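PDB 6B8C: NLP/P60 from Enterococcus faecium, which probably cleaves peptide bonds in peptidoglycan as the NlpC/p60 endopeptidase domain of SagA, a secreted hydrolase that generates muropeptides. Local coordinates for residues A30-A35 with I109-G114; D94-G99 with D137-M142. All coordinates share one frame; numbering follows the deposited sequence.

Contact 1 (A30-A35 with I109-G114); sequences AIVAEA and IALGGG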
ATOM      1  N   ALA A  30      -1.635  11.833  -7.089  1.00 81.72           N
ATOM      2  CA  ALA A  30      -1.042  12.453  -5.908  1.00 77.72           C
ATOM      3  C   ALA A  30      -0.597  11.401  -4.898  1.00 75.20           C
ATOM      4  O   ALA A  30       0.465  11.540  -4.277  1.00 76.06           O
ATOM      5  CB  ALA A  30      -2.030  13.430  -5.271  1.00 78.95           C
ATOM      6  N   ILE A  31      -1.394  10.344  -4.724  1.00 76.27           N
ATOM      7  CA  ILE A  31      -0.989   9.241  -3.857  1.00 73.03           C
ATOM      8  C   ILE A  31       0.310   8.624  -4.360  1.00 69.65           C
ATOM      9  O   ILE A  31       1.225   8.340  -3.577  1.00 67.20           O
ATOM     10  CB  ILE A  31      -2.115   8.193  -3.765  1.00 74.28           C
ATOM     11  CG1 ILE A  31      -3.379   8.802  -3.151  1.00 75.81           C
ATOM     12  CG2 ILE A  31      -1.652   6.974  -2.972  1.00 72.64           C
ATOM     13  CD1 ILE A  31      -3.309   8.987  -1.651  1.00 74.30           C
ATOM     14  N   VAL A  32       0.410   8.411  -5.674  1.00 73.30           N
ATOM     15  CA  VAL A  32       1.619   7.824  -6.249  1.00 70.39           C
ATOM     16  C   VAL A  32       2.817   8.745  -6.041  1.00 68.63           C
ATOM     17  O   VAL A  32       3.917   8.296  -5.684  1.00 65.70           O
ATOM     18  CB  VAL A  32       1.394   7.515  -7.739  1.00 72.34           C
ATOM     19  CG1 VAL A  32       2.691   7.075  -8.397  1.00 72.00           C
ATOM     20  CG2 VAL A  32       0.319   6.453  -7.897  1.00 73.07           C
ATOM     21  N   ALA A  33       2.623  10.046  -6.264  1.00 66.92           N
ATOM     22  CA  ALA A  33       3.720  10.995  -6.116  1.00 67.50           C
ATOM     23  C   ALA A  33       4.201  11.060  -4.673  1.00 66.40           C
ATOM     24  O   ALA A  33       5.404  11.187  -4.416  1.00 64.70           O
ATOM     25  CB  ALA A  33       3.286  12.375  -6.606  1.00 70.76           C
ATOM     26  N   GLU A  34       3.276  10.971  -3.713  1.00 67.00           N
ATOM     27  CA  GLU A  34       3.677  10.957  -2.309  1.00 66.06           C
ATOM     28  C   GLU A  34       4.388   9.656  -1.951  1.00 62.71           C
ATOM     29  O   GLU A  34       5.368   9.665  -1.198  1.00 60.63           O
ATOM     30  CB  GLU A  34       2.457  11.164  -1.411  1.00 68.53           C
ATOM     31  CG  GLU A  34       2.759  11.170   0.087  1.00 68.76           C
ATOM     32  CD  GLU A  34       3.448  12.446   0.556  1.00 70.94           C
ATOM     33  OE1 GLU A  34       4.094  12.419   1.626  1.00 71.60           O
ATOM     34  OE2 GLU A  34       3.344  13.476  -0.141  1.00 73.32           O
ATOM     35  N   ALA A  35       3.908   8.527  -2.480  1.00 64.59           N
ATOM     36  CA  ALA A  35       4.534   7.247  -2.171  1.00 62.22           C
ATOM     37  C   ALA A  35       5.958   7.183  -2.707  1.00 60.71           C
ATOM     38  O   ALA A  35       6.839   6.584  -2.078  1.00 58.48           O
ATOM     39  CB  ALA A  35       3.695   6.101  -2.738  1.00 63.07           C
ATOM     40  N   ILE A 109       0.412  -0.043  -2.559  1.00 63.46           N
ATOM     41  CA  ILE A 109      -0.292   0.996  -3.303  1.00 66.02           C
ATOM     42  C   ILE A 109      -0.184   0.690  -4.790  1.00 67.15           C
ATOM     43  O   ILE A 109       0.923   0.538  -5.324  1.00 64.76           O
ATOM     44  CB  ILE A 109       0.263   2.396  -2.986  1.00 65.67           C
ATOM     45  CG1 ILE A 109      -0.113   2.811  -1.559  1.00 65.57           C
ATOM     46  CG2 ILE A 109      -0.268   3.416  -3.984  1.00 67.52           C
ATOM     47  CD1 ILE A 109       0.601   4.047  -1.077  1.00 64.11           C
ATOM     48  N   ALA A 110      -1.330   0.602  -5.456  1.00 69.74           N
ATOM     49  CA  ALA A 110      -1.347   0.293  -6.877  1.00 71.78           C
ATOM     50  C   ALA A 110      -0.769   1.443  -7.689  1.00 73.06           C
ATOM     51  O   ALA A 110      -1.056   2.616  -7.433  1.00 73.49           O
ATOM     52  CB  ALA A 110      -2.773  -0.008  -7.339  1.00 74.37           C
ATOM     53  N   LEU A 111       0.056   1.096  -8.674  1.00 70.13           N
ATOM     54  CA  LEU A 111       0.576   2.058  -9.632  1.00 72.23           C
ATOM     55  C   LEU A 111      -0.116   1.979 -10.985  1.00 76.58           C
ATOM     56  O   LEU A 111       0.172   2.805 -11.858  1.00 77.95           O
ATOM     57  CB  LEU A 111       2.081   1.851  -9.830  1.00 70.86           C
ATOM     58  CG  LEU A 111       2.966   2.029  -8.600  1.00 68.30           C
ATOM     59  CD1 LEU A 111       4.411   1.800  -8.984  1.00 66.89           C
ATOM     60  CD2 LEU A 111       2.783   3.410  -7.997  1.00 68.07           C
ATOM     61  N   GLY A 112      -1.008   1.012 -11.182  1.00 75.06           N
ATOM     62  CA  GLY A 112      -1.585   0.779 -12.488  1.00 78.67           C
ATOM     63  C   GLY A 112      -0.665  -0.060 -13.350  1.00 80.25           C
ATOM     64  O   GLY A 112       0.560   0.018 -13.218  1.00 80.05           O
ATOM     65  N   GLY A 113      -1.240  -0.880 -14.222  1.00 81.86           N
ATOM     66  CA  GLY A 113      -0.434  -1.704 -15.105  1.00 82.10           C
ATOM     67  C   GLY A 113       0.324  -2.810 -14.404  1.00 80.05           C
ATOM     68  O   GLY A 113       1.477  -3.086 -14.760  1.00 80.01           O
ATOM     69  N   GLY A 114      -0.290  -3.449 -13.408  1.00 80.85           N
ATOM     70  CA  GLY A 114       0.342  -4.562 -12.726  1.00 78.23           C
ATOM     71  C   GLY A 114       1.510  -4.201 -11.839  1.00 73.60           C
ATOM     72  O   GLY A 114       2.281  -5.088 -11.461  1.00 72.08           O
TER

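Contact 2 (D94-G99 with D137-M142); sequences DLLFWG and DFAVSM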
ATOM      1  N   ASP A  94      -5.062   2.981  -5.789  1.00 77.79           N
ATOM      2  CA  ASP A  94      -5.845   2.008  -5.043  1.00 80.63           C
ATOM      3  C   ASP A  94      -4.938   1.146  -4.171  1.00 76.17           C
ATOM      4  O   ASP A  94      -3.721   1.084  -4.360  1.00 74.31           O
ATOM      5  CB  ASP A  94      -6.655   1.117  -5.988  1.00 87.18           C
ATOM      6  CG  ASP A  94      -7.752   1.876  -6.710  1.00 95.49           C
ATOM      7  OD1 ASP A  94      -8.047   1.536  -7.877  1.00 99.65           O
ATOM      8  OD2 ASP A  94      -8.308   2.823  -6.115  1.00 98.59           O
ATOM      9  N   LEU A  95      -5.545   0.470  -3.203  1.00 81.29           N
ATOM     10  CA  LEU A  95      -4.806  -0.410  -2.310  1.00 76.81           C
ATOM     11  C   LEU A  95      -4.905  -1.845  -2.812  1.00 76.57           C
ATOM     12  O   LEU A  95      -5.929  -2.244  -3.367  1.00 78.76           O
ATOM     13  CB  LEU A  95      -5.335  -0.304  -0.878  1.00 76.39           C
ATOM     14  CG  LEU A  95      -5.023   0.999  -0.130  1.00 74.44           C
ATOM     15  CD1 LEU A  95      -5.773   1.074   1.192  1.00 75.80           C
ATOM     16  CD2 LEU A  95      -3.529   1.128   0.104  1.00 70.84           C
ATOM     17  N   LEU A  96      -3.832  -2.612  -2.639  1.00 75.14           N
ATOM     18  CA  LEU A  96      -3.776  -4.010  -3.050  1.00 74.84           C
ATOM     19  C   LEU A  96      -3.480  -4.863  -1.828  1.00 72.93           C
ATOM     20  O   LEU A  96      -2.583  -4.533  -1.046  1.00 70.71           O
ATOM     21  CB  LEU A  96      -2.704  -4.233  -4.118  1.00 73.76           C
ATOM     22  CG  LEU A  96      -2.757  -3.325  -5.345  1.00 75.91           C
ATOM     23  CD1 LEU A  96      -1.519  -3.522  -6.197  1.00 73.90           C
ATOM     24  CD2 LEU A  96      -4.012  -3.594  -6.157  1.00 81.86           C
ATOM     25  N   PHE A  97      -4.214  -5.964  -1.676  1.00 76.04           N
ATOM     26  CA  PHE A  97      -4.186  -6.760  -0.457  1.00 76.07           C
ATOM     27  C   PHE A  97      -3.876  -8.214  -0.775  1.00 77.13           C
ATOM     28  O   PHE A  97      -4.479  -8.805  -1.681  1.00 79.07           O
ATOM     29  CB  PHE A  97      -5.519  -6.660   0.295  1.00 77.82           C
ATOM     30  CG  PHE A  97      -5.752  -5.321   0.926  1.00 75.67           C
ATOM     31  CD1 PHE A  97      -6.387  -4.309   0.224  1.00 75.71           C
ATOM     32  CD2 PHE A  97      -5.319  -5.065   2.217  1.00 73.52           C
ATOM     33  CE1 PHE A  97      -6.595  -3.071   0.801  1.00 74.74           C
ATOM     34  CE2 PHE A  97      -5.525  -3.832   2.800  1.00 72.61           C
ATOM     35  CZ  PHE A  97      -6.164  -2.832   2.090  1.00 73.41           C
ATOM     36  N   TRP A  98      -2.925  -8.773  -0.025  1.00 75.10           N
ATOM     37  CA  TRP A  98      -2.620 -10.194  -0.039  1.00 76.62           C
ATOM     38  C   TRP A  98      -3.341 -10.875   1.112  1.00 79.20           C
ATOM     39  O   TRP A  98      -3.374 -10.356   2.231  1.00 78.77           O
ATOM     40  CB  TRP A  98      -1.117 -10.436   0.108  1.00 73.62           C
ATOM     41  CG  TRP A  98      -0.293 -10.184  -1.109  1.00 72.17           C
ATOM     42  CD1 TRP A  98       0.365 -11.117  -1.852  1.00 72.70           C
ATOM     43  CD2 TRP A  98      -0.007  -8.916  -1.712  1.00 70.70           C
ATOM     44  NE1 TRP A  98       1.038 -10.513  -2.885  1.00 71.57           N
ATOM     45  CE2 TRP A  98       0.827  -9.162  -2.822  1.00 70.23           C
ATOM     46  CE3 TRP A  98      -0.376  -7.600  -1.426  1.00 69.96           C
ATOM     47  CZ2 TRP A  98       1.295  -8.140  -3.646  1.00 68.69           C
ATOM     48  CZ3 TRP A  98       0.089  -6.587  -2.245  1.00 69.37           C
ATOM     49  CH2 TRP A  98       0.914  -6.863  -3.342  1.00 68.39           C
ATOM     50  N   GLY A  99      -3.886 -12.053   0.845  1.00 81.48           N
ATOM     51  CA  GLY A  99      -4.643 -12.790   1.835  1.00 84.69           C
ATOM     52  C   GLY A  99      -6.136 -12.640   1.626  1.00 86.90           C
ATOM     53  O   GLY A  99      -6.614 -11.918   0.745  1.00 86.71           O
ATOM     54  N   ASP A 137      -4.086 -10.509  -3.779  1.00 76.62           N
ATOM     55  CA  ASP A 137      -5.322 -11.281  -3.822  1.00 81.87           C
ATOM     56  C   ASP A 137      -6.532 -10.437  -4.212  1.00 81.93           C
ATOM     57  O   ASP A 137      -7.360 -10.893  -5.008  1.00 84.60           O
ATOM     58  CB  ASP A 137      -5.557 -11.971  -2.475  1.00 86.96           C
ATOM     59  CG  ASP A 137      -4.553 -13.083  -2.207  1.00 91.00           C
ATOM     60  OD1 ASP A 137      -4.483 -14.038  -3.011  1.00 94.00           O
ATOM     61  OD2 ASP A 137      -3.817 -12.994  -1.203  1.00 89.89           O
ATOM     62  N   PHE A 138      -6.670  -9.220  -3.686  1.00 85.35           N
ATOM     63  CA  PHE A 138      -7.744  -8.344  -4.169  1.00 86.70           C
ATOM     64  C   PHE A 138      -7.281  -6.894  -4.073  1.00 83.83           C
ATOM     65  O   PHE A 138      -6.131  -6.615  -3.724  1.00 80.28           O
ATOM     66  CB  PHE A 138      -9.060  -8.595  -3.415  1.00 88.36           C
ATOM     67  CG  PHE A 138      -8.984  -8.356  -1.931  1.00 86.25           C
ATOM     68  CD1 PHE A 138      -8.700  -9.399  -1.063  1.00 85.47           C
ATOM     69  CD2 PHE A 138      -9.222  -7.097  -1.402  1.00 85.25           C
ATOM     70  CE1 PHE A 138      -8.639  -9.189   0.301  1.00 84.38           C
ATOM     71  CE2 PHE A 138      -9.162  -6.879  -0.036  1.00 83.91           C
ATOM     72  CZ  PHE A 138      -8.870  -7.925   0.815  1.00 83.61           C
ATOM     73  N   ALA A 139      -8.176  -5.958  -4.394  1.00 87.89           N
ATOM     74  CA  ALA A 139      -7.842  -4.546  -4.356  1.00 86.52           C
ATOM     75  C   ALA A 139      -8.994  -3.779  -3.725  1.00 89.11           C
ATOM     76  O   ALA A 139     -10.081  -4.313  -3.497  1.00 91.45           O
ATOM     77  CB  ALA A 139      -7.529  -4.005  -5.757  1.00 86.42           C
ATOM     78  N   VAL A 140      -8.739  -2.503  -3.451  1.00 86.40           N
ATOM     79  CA  VAL A 140      -9.683  -1.624  -2.776  1.00 89.85           C
ATOM     80  C   VAL A 140      -9.579  -0.252  -3.423  1.00 90.81           C
ATOM     81  O   VAL A 140      -8.494   0.344  -3.453  1.00 87.78           O
ATOM     82  CB  VAL A 140      -9.414  -1.532  -1.263  1.00 89.15           C
ATOM     83  CG1 VAL A 140     -10.185  -0.381  -0.657  1.00 91.37           C
ATOM     84  CG2 VAL A 140      -9.790  -2.837  -0.574  1.00 90.38           C
ATOM     85  N   SER A 141     -10.695   0.230  -3.966  1.00 93.06           N
ATOM     86  CA  SER A 141     -10.776   1.573  -4.518  1.00 95.15           C
ATOM     87  C   SER A 141     -10.999   2.581  -3.401  1.00 96.48           C
ATOM     88  O   SER A 141     -11.713   2.308  -2.429  1.00 98.19           O
ATOM     89  CB  SER A 141     -11.911   1.671  -5.539  1.00 99.95           C
ATOM     90  OG  SER A 141     -11.737   0.751  -6.603  1.00101.01           O
ATOM     91  N   MET A 142     -10.386   3.749  -3.552  1.00 95.53           N
ATOM     92  CA  MET A 142     -10.411   4.784  -2.530  1.00 97.40           C
ATOM     93  C   MET A 142     -11.019   6.075  -3.070  1.00101.19           C
ATOM     94  O   MET A 142     -10.417   6.757  -3.902  1.00100.95           O
ATOM     95  CB  MET A 142      -8.994   5.042  -2.015  1.00 93.95           C
ATOM     96  CG  MET A 142      -8.188   3.772  -1.776  1.00 91.59           C
ATOM     97  SD  MET A 142      -8.573   2.965  -0.215  1.00 93.76           S
ATOM     98  CE  MET A 142      -8.036   4.224   0.939  1.00 95.66           C
TER

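Contact 1 (A30-A35 with I109-G114)
Ile31 and Ile109 meet through their CG2 methyls, 3.9 Å apart, with the two side chains turned at about a right angle to each other. From Ile31 only CG2 takes part; Ile109 meets it with CG2 and, a little farther off, with CD1. Ile109 extends the patch with this other arm. CG1 stands anti to the carbonyl carbon (chi1 -70°), and the extended second torsion (chi2 169°) places CD1 where it can touch the helix. That methyl also comes 4.1 Å from CB of Ala35, so a single strand residue bridges two helix positions four apart.

The second patch is made by Val32 and Leu111, whose side chains cross obliquely. Both valine methyls converge on one leucine methyl: CG1 of Val32 is 3.7 Å and CG2 of Val32 3.9 Å from CD2 of Leu111. The same CG2 also comes near the carbonyl O of Ala110, with no polar bond implied. The CA atoms of Val32 and Leu111, 6.8 Å apart, are the nearest CA pair across the segments.

No hydrogen bond joins the segments, and the buried surface is modest, 202 Å² for both sides together. The local axes approach to 9.2 Å at 112°, so the helix runs across the strand and engages it through few residues. This is apolar helix-on-sheet packing in the NlpC/P60 domain. Ile31 continues onto Val62 and Val66 of helix 55-67, joining the two helices on this side. Ile117 of the adjacent strand 115-118 touches Ala35, Ile109 and Leu111, so helix 28-36 rests on both arms of the hairpin formed by strands 106-112 and 115-118.

Contact 2 (D94-G99 with D137-M142)
Phe97 and Phe138 sit opposite each other in the NlpC/P60 sheet, where the antiparallel pairing of strands 95-98 and 138-141 has a classic beta bulge at one end. CB of Phe97 lies over one face of the Phe138 ring, 3.6 Å from its CZ, making a CH-pi contact. The rings are nearly parallel, with planes at 18°, but their centroids are 5.4 Å apart and they barely overlap. A chi1 of 60° sets CG of Phe138 between its backbone N and carbonyl carbon, and the ring beyond it lies with one face against CB of Phe97. Val140 CG2 approaches CE1 of Phe97 at 3.5 Å, obliquely to the ring. Farther along this face, CD1 of Leu95 touches SD of Met142, and both residues reach Tyr63 of helix 55-67.

On the reverse face, CD2 of Leu96 packs 3.6 Å from CB of Ala139, which in turn touches Ile85 of strand 83-85.

Backbone bonds set this register. Leu95 and Val140 exchange a reciprocal pair of hydrogen bonds. Phe97 N gives a nearly straight bond to Phe138 O (2.9 Å, 171° at the hydrogen). The bulge shows in the acceptor opposite: Phe97 O takes both Asp137 N at 2.7 Å and Phe138 N at 3.0 Å, so two successive residues, Asp137 and Phe138, face Phe97. Past the regular pairing, the Asp94 carboxylate is split between partners: OD1 accepts from Lys91 N, while Met142 N gives OD2 a weak bond of 3.4 Å.

Overall arrangement
Contact 1 is a small, buried and wholly apolar meeting of helix and sheet, whereas contact 2 lies within the sheet, is only partly buried, covers nearly three times the area and depends on main-chain hydrogen bonds. They share no segment but join directly, because strands 95-98 and 106-112 are sheet neighbours: Ala110 N lies 2.7 Å from Asp94 O, a probable hydrogen bond. On one face CG1 of Ile109 packs near CD2 of Leu95, and on the other CB of Ala110 meets CG of Leu96. Helix 55-67 borders both contacts, touching Ile31 in contact 1 and Leu95 and Met142 in contact 2.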